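Local coordinates for protein SecB-like chaperone Rv1957 (Mycobacterium tuberculosis, PDB 5MTW) that acts as the chaperone of a toxin-antitoxin-chaperone system, prevents aggregation of the antitoxin HigA1 and is required for neutralisation of the toxin HigB1, at residues L50-D61 against V72-Q83. Sequence-based numbering, arbitrary orientation.
Sequences LTYDLEFEPAVD and VRISCHLRIQNQ
Residues 50-61 and 72-83 pair as the two arms of an antiparallel beta hairpin at one edge of the chain's four-stranded sheet, a ladder with one apolar and one largely polar face. Ten backbone hydrogen bonds, two at each hydrogen-bonded pair from Thr51-Gln81 to Ala59-Arg73, fix the register; the N-H of Thr51 runs almost straight to Gln81 O, N to O 2.7 Å. On the apolar face, the Phe56 ring takes Ile74 CG2 at its edge, 3.9 Å from CD2. Cys76 SG approaches the same CD2 obliquely, at 4.0 Å, a sulfur-aromatic contact. In Leu54, chi1 near 180° (-175°) turns CD1 across to the paired strand, 3.3 Å from His77 O and against the CB atoms of Cys76 and Leu78. Helix 125-154 packs on this face at Phe56, Ile74 and Cys76, while farther along Leu50, Tyr52 and Ile80 touch aromatic side chains of the bound peptide. From the largely polar face Arg73, bent at chi3 (-82°), reaches Asp61 at the end of 50-61 and grips it side-on, NE to OD2 2.7 Å and NH2 to OD1 2.8 Å, the carboxylate and guanidinium only 13° from coplanar. Ala59 CB sits over one guanidinium face, 3.8 Å from NH2, and NH1 reaches Glu107 on strand 99-114. Shared between two acids, the arginine would favour their ionised forms, and it ties the second arm near its start to the end of the first and to the next strand.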
loop_
_atom_site.group_PDB
_atom_site.type_symbol
_atom_site.label_atom_id
_atom_site.label_comp_id
_atom_site.label_asym_id
_atom_site.label_seq_id
_atom_site.Cartn_x
_atom_site.Cartn_y
_atom_site.Cartn_z
ATOM N N LEU A 50 19.136 5.419 14.686
ATOM C CA LEU A 50 18.854 5.145 13.264
ATOM C C LEU A 50 18.417 6.431 12.536
ATOM O O LEU A 50 17.654 7.280 13.070
ATOM C CB LEU A 50 17.983 3.873 13.160
ATOM C CG LEU A 50 17.042 3.591 12.043
ATOM C CD1 LEU A 50 16.402 2.214 12.099
ATOM C CD2 LEU A 50 15.984 4.618 12.296
ATOM N N THR A 51 19.000 6.653 11.365
ATOM C CA THR A 51 18.659 7.845 10.632
ATOM C C THR A 51 18.473 7.622 9.088
ATOM O O THR A 51 18.594 6.539 8.607
ATOM C CB THR A 51 19.672 8.988 10.907
ATOM O OG1 THR A 51 19.069 10.235 10.537
ATOM C CG2 THR A 51 20.989 8.758 10.141
ATOM N N TYR A 52 18.178 8.683 8.362
ATOM C CA TYR A 52 18.012 8.579 6.918
ATOM C C TYR A 52 18.327 9.822 6.170
ATOM O O TYR A 52 18.198 10.883 6.698
ATOM C CB TYR A 52 16.582 8.111 6.639
ATOM C CG TYR A 52 15.555 9.165 6.866
ATOM C CD1 TYR A 52 15.057 9.404 8.113
ATOM C CD2 TYR A 52 15.082 9.933 5.787
ATOM C CE1 TYR A 52 14.147 10.406 8.317
ATOM C CE2 TYR A 52 14.121 10.902 5.961
ATOM C CZ TYR A 52 13.649 11.121 7.228
ATOM O OH TYR A 52 12.704 12.054 7.435
ATOM N N ASP A 53 18.689 9.641 4.922
ATOM C CA ASP A 53 18.889 10.712 3.950
ATOM C C ASP A 53 17.942 10.459 2.791
ATOM O O ASP A 53 17.737 9.291 2.408
ATOM C CB ASP A 53 20.283 10.680 3.312
ATOM C CG ASP A 53 21.386 10.872 4.278
ATOM O OD1 ASP A 53 21.155 11.333 5.405
ATOM O OD2 ASP A 53 22.520 10.562 3.894
ATOM N N LEU A 54 17.347 11.520 2.263
ATOM C CA LEU A 54 16.394 11.420 1.114
ATOM C C LEU A 54 16.598 12.584 0.127
ATOM O O LEU A 54 16.305 13.717 0.439
ATOM C CB LEU A 54 14.949 11.372 1.587
ATOM C CG LEU A 54 13.888 11.138 0.493
ATOM C CD1 LEU A 54 14.156 9.969 -0.424
ATOM C CD2 LEU A 54 12.465 11.020 1.066
ATOM N N GLU A 55 17.107 12.272 -1.049
ATOM C CA GLU A 55 17.463 13.238 -2.080
ATOM C C GLU A 55 16.307 13.071 -3.088
ATOM O O GLU A 55 15.938 11.925 -3.385
ATOM C CB GLU A 55 18.758 12.840 -2.770
ATOM C CG GLU A 55 19.143 13.819 -3.866
ATOM C CD GLU A 55 20.350 13.392 -4.679
ATOM O OE1 GLU A 55 20.828 12.248 -4.481
ATOM O OE2 GLU A 55 20.824 14.213 -5.509
ATOM N N PHE A 56 15.745 14.183 -3.562
ATOM C CA PHE A 56 14.729 14.179 -4.615
ATOM C C PHE A 56 15.306 14.853 -5.859
ATOM O O PHE A 56 16.074 15.803 -5.740
ATOM C CB PHE A 56 13.560 15.016 -4.207
ATOM C CG PHE A 56 12.881 14.582 -2.933
ATOM C CD1 PHE A 56 13.384 14.960 -1.686
ATOM C CD2 PHE A 56 11.740 13.815 -2.972
ATOM C CE1 PHE A 56 12.742 14.603 -0.498
ATOM C CE2 PHE A 56 11.078 13.432 -1.780
ATOM C CZ PHE A 56 11.588 13.833 -0.536
ATOM N N GLU A 57 14.914 14.435 -7.051
ATOM C CA GLU A 57 15.308 15.177 -8.256
ATOM C C GLU A 57 14.056 15.253 -9.175
ATOM O O GLU A 57 13.605 14.230 -9.675
ATOM C CB GLU A 57 16.535 14.515 -8.911
ATOM C CG GLU A 57 17.361 15.338 -9.914
ATOM C CD GLU A 57 17.654 16.771 -9.480
ATOM O OE1 GLU A 57 18.341 17.005 -8.446
ATOM O OE2 GLU A 57 17.202 17.679 -10.211
ATOM N N PRO A 58 13.466 16.447 -9.315
ATOM C CA PRO A 58 12.330 16.649 -10.204
ATOM C C PRO A 58 12.667 16.826 -11.708
ATOM O O PRO A 58 13.748 17.248 -12.069
ATOM C CB PRO A 58 11.622 17.887 -9.619
ATOM C CG PRO A 58 12.512 18.414 -8.581
ATOM C CD PRO A 58 13.807 17.690 -8.585
ATOM N N ALA A 59 11.737 16.473 -12.593
ATOM C CA ALA A 59 11.975 16.614 -13.994
ATOM C C ALA A 59 10.609 16.737 -14.619
ATOM O O ALA A 59 9.597 16.364 -14.004
ATOM C CB ALA A 59 12.779 15.435 -14.499
ATOM N N VAL A 60 10.525 17.353 -15.785
ATOM C CA VAL A 60 9.219 17.421 -16.486
ATOM C C VAL A 60 9.475 16.941 -17.957
ATOM O O VAL A 60 10.539 17.156 -18.515
ATOM C CB VAL A 60 8.530 18.787 -16.309
ATOM C CG1 VAL A 60 9.349 19.925 -16.884
ATOM C CG2 VAL A 60 7.125 18.816 -16.935
ATOM N N ASP A 61 8.547 16.190 -18.514
ATOM C CA ASP A 61 8.655 15.762 -19.937
ATOM C C ASP A 61 7.451 16.332 -20.608
ATOM O O ASP A 61 6.279 16.108 -20.172
ATOM C CB ASP A 61 8.642 14.228 -20.127
ATOM C CG ASP A 61 9.677 13.507 -19.327
ATOM O OD1 ASP A 61 10.864 13.889 -19.410
ATOM O OD2 ASP A 61 9.301 12.523 -18.615
ATOM N N VAL A 72 5.243 14.983 -14.927
ATOM C CA VAL A 72 6.146 15.388 -13.831
ATOM C C VAL A 72 6.697 14.146 -13.191
ATOM O O VAL A 72 5.913 13.229 -12.792
ATOM C CB VAL A 72 5.439 16.246 -12.754
ATOM C CG1 VAL A 72 6.425 16.596 -11.620
ATOM C CG2 VAL A 72 4.927 17.497 -13.437
ATOM N N ARG A 73 8.034 14.077 -13.103
ATOM C CA ARG A 73 8.729 12.937 -12.533
ATOM C C ARG A 73 9.546 13.417 -11.333
ATOM O O ARG A 73 10.185 14.502 -11.371
ATOM C CB ARG A 73 9.696 12.256 -13.560
ATOM C CG ARG A 73 9.078 11.547 -14.709
ATOM C CD ARG A 73 10.130 10.794 -15.539
ATOM N NE ARG A 73 10.785 11.699 -16.472
ATOM C CZ ARG A 73 12.069 12.076 -16.416
ATOM N NH1 ARG A 73 12.894 11.584 -15.486
ATOM N NH2 ARG A 73 12.519 12.960 -17.321
ATOM N N ILE A 74 9.505 12.643 -10.274
ATOM C CA ILE A 74 10.429 12.845 -9.147
ATOM C C ILE A 74 11.182 11.553 -8.882
ATOM O O ILE A 74 10.570 10.484 -8.635
ATOM C CB ILE A 74 9.730 13.383 -7.870
ATOM C CG1 ILE A 74 9.044 14.716 -8.255
ATOM C CG2 ILE A 74 10.757 13.570 -6.745
ATOM C CD1 ILE A 74 8.144 15.262 -7.211
ATOM N N SER A 75 12.491 11.683 -9.078
ATOM C CA SER A 75 13.504 10.644 -8.772
ATOM C C SER A 75 13.945 10.788 -7.302
ATOM O O SER A 75 14.124 11.917 -6.826
ATOM C CB SER A 75 14.711 10.785 -9.741
ATOM O OG SER A 75 15.631 9.750 -9.514
ATOM N N CYS A 76 13.957 9.685 -6.553
ATOM C CA CYS A 76 14.290 9.704 -5.136
ATOM C C CYS A 76 15.444 8.731 -4.828
ATOM O O CYS A 76 15.509 7.584 -5.387
ATOM C CB CYS A 76 13.093 9.321 -4.291
ATOM S SG CYS A 76 11.609 10.227 -4.691
ATOM N N HIS A 77 16.269 9.122 -3.867
ATOM C CA HIS A 77 17.357 8.249 -3.348
ATOM C C HIS A 77 17.256 8.259 -1.793
ATOM O O HIS A 77 17.354 9.296 -1.146
ATOM C CB HIS A 77 18.778 8.627 -3.866
ATOM C CG HIS A 77 19.799 7.579 -3.490
ATOM N ND1 HIS A 77 19.939 6.392 -4.185
ATOM C CD2 HIS A 77 20.637 7.483 -2.427
ATOM C CE1 HIS A 77 20.852 5.638 -3.603
ATOM N NE2 HIS A 77 21.284 6.274 -2.529
ATOM N N LEU A 78 16.920 7.123 -1.245
ATOM C CA LEU A 78 16.745 6.913 0.171
ATOM C C LEU A 78 17.897 6.073 0.703
ATOM O O LEU A 78 18.242 4.956 0.185
ATOM C CB LEU A 78 15.418 6.209 0.436
ATOM C CG LEU A 78 15.212 5.749 1.872
ATOM C CD1 LEU A 78 14.959 6.942 2.700
ATOM C CD2 LEU A 78 14.069 4.750 2.027
ATOM N N ARG A 79 18.481 6.562 1.777
ATOM C CA ARG A 79 19.577 5.862 2.444
ATOM C C ARG A 79 19.202 5.843 3.905
ATOM O O ARG A 79 19.000 6.889 4.513
ATOM C CB ARG A 79 20.906 6.608 2.281
ATOM C CG ARG A 79 21.712 6.317 1.036
ATOM C CD ARG A 79 23.099 7.045 1.077
ATOM N NE ARG A 79 24.268 6.175 0.825
ATOM C CZ ARG A 79 24.613 5.625 -0.350
ATOM N NH1 ARG A 79 23.881 5.786 -1.418
ATOM N NH2 ARG A 79 25.712 4.902 -0.462
ATOM N N ILE A 80 19.017 4.648 4.415
ATOM C CA ILE A 80 18.769 4.407 5.842
ATOM C C ILE A 80 20.055 3.903 6.485
ATOM O O ILE A 80 20.688 3.001 5.976
ATOM C CB ILE A 80 17.623 3.407 6.044
ATOM C CG1 ILE A 80 16.318 4.056 5.534
ATOM C CG2 ILE A 80 17.462 3.031 7.503
ATOM C CD1 ILE A 80 15.144 3.130 5.602
ATOM N N GLN A 81 20.390 4.508 7.616
ATOM C CA GLN A 81 21.684 4.341 8.236
ATOM C C GLN A 81 21.600 4.236 9.752
ATOM O O GLN A 81 20.829 4.963 10.378
ATOM C CB GLN A 81 22.507 5.574 7.953
ATOM C CG GLN A 81 22.807 5.827 6.498
ATOM C CD GLN A 81 23.784 6.954 6.348
ATOM O OE1 GLN A 81 23.533 8.021 6.848
ATOM N NE2 GLN A 81 24.918 6.703 5.727
ATOM N N ASN A 82 22.435 3.344 10.284
ATOM C CA ASN A 82 22.896 3.304 11.735
ATOM C C ASN A 82 23.896 4.428 12.071
ATOM O O ASN A 82 24.907 4.587 11.415
ATOM C CB ASN A 82 23.574 1.931 12.077
ATOM C CG ASN A 82 22.573 0.770 12.066
ATOM O OD1 ASN A 82 21.399 1.001 12.319
ATOM N ND2 ASN A 82 23.014 -0.463 11.725
ATOM N N GLN A 83 23.596 5.185 13.111
ATOM C CA GLN A 83 24.482 6.266 13.604
ATOM C C GLN A 83 25.456 5.703 14.674
ATOM O O GLN A 83 25.130 4.734 15.369
ATOM C CB GLN A 83 23.602 7.362 14.239
ATOM C CG GLN A 83 23.910 8.796 13.852
ATOM C CD GLN A 83 22.776 9.741 14.229
ATOM O OE1 GLN A 83 21.907 9.402 15.027
ATOM N NE2 GLN A 83 22.777 10.926 13.649
#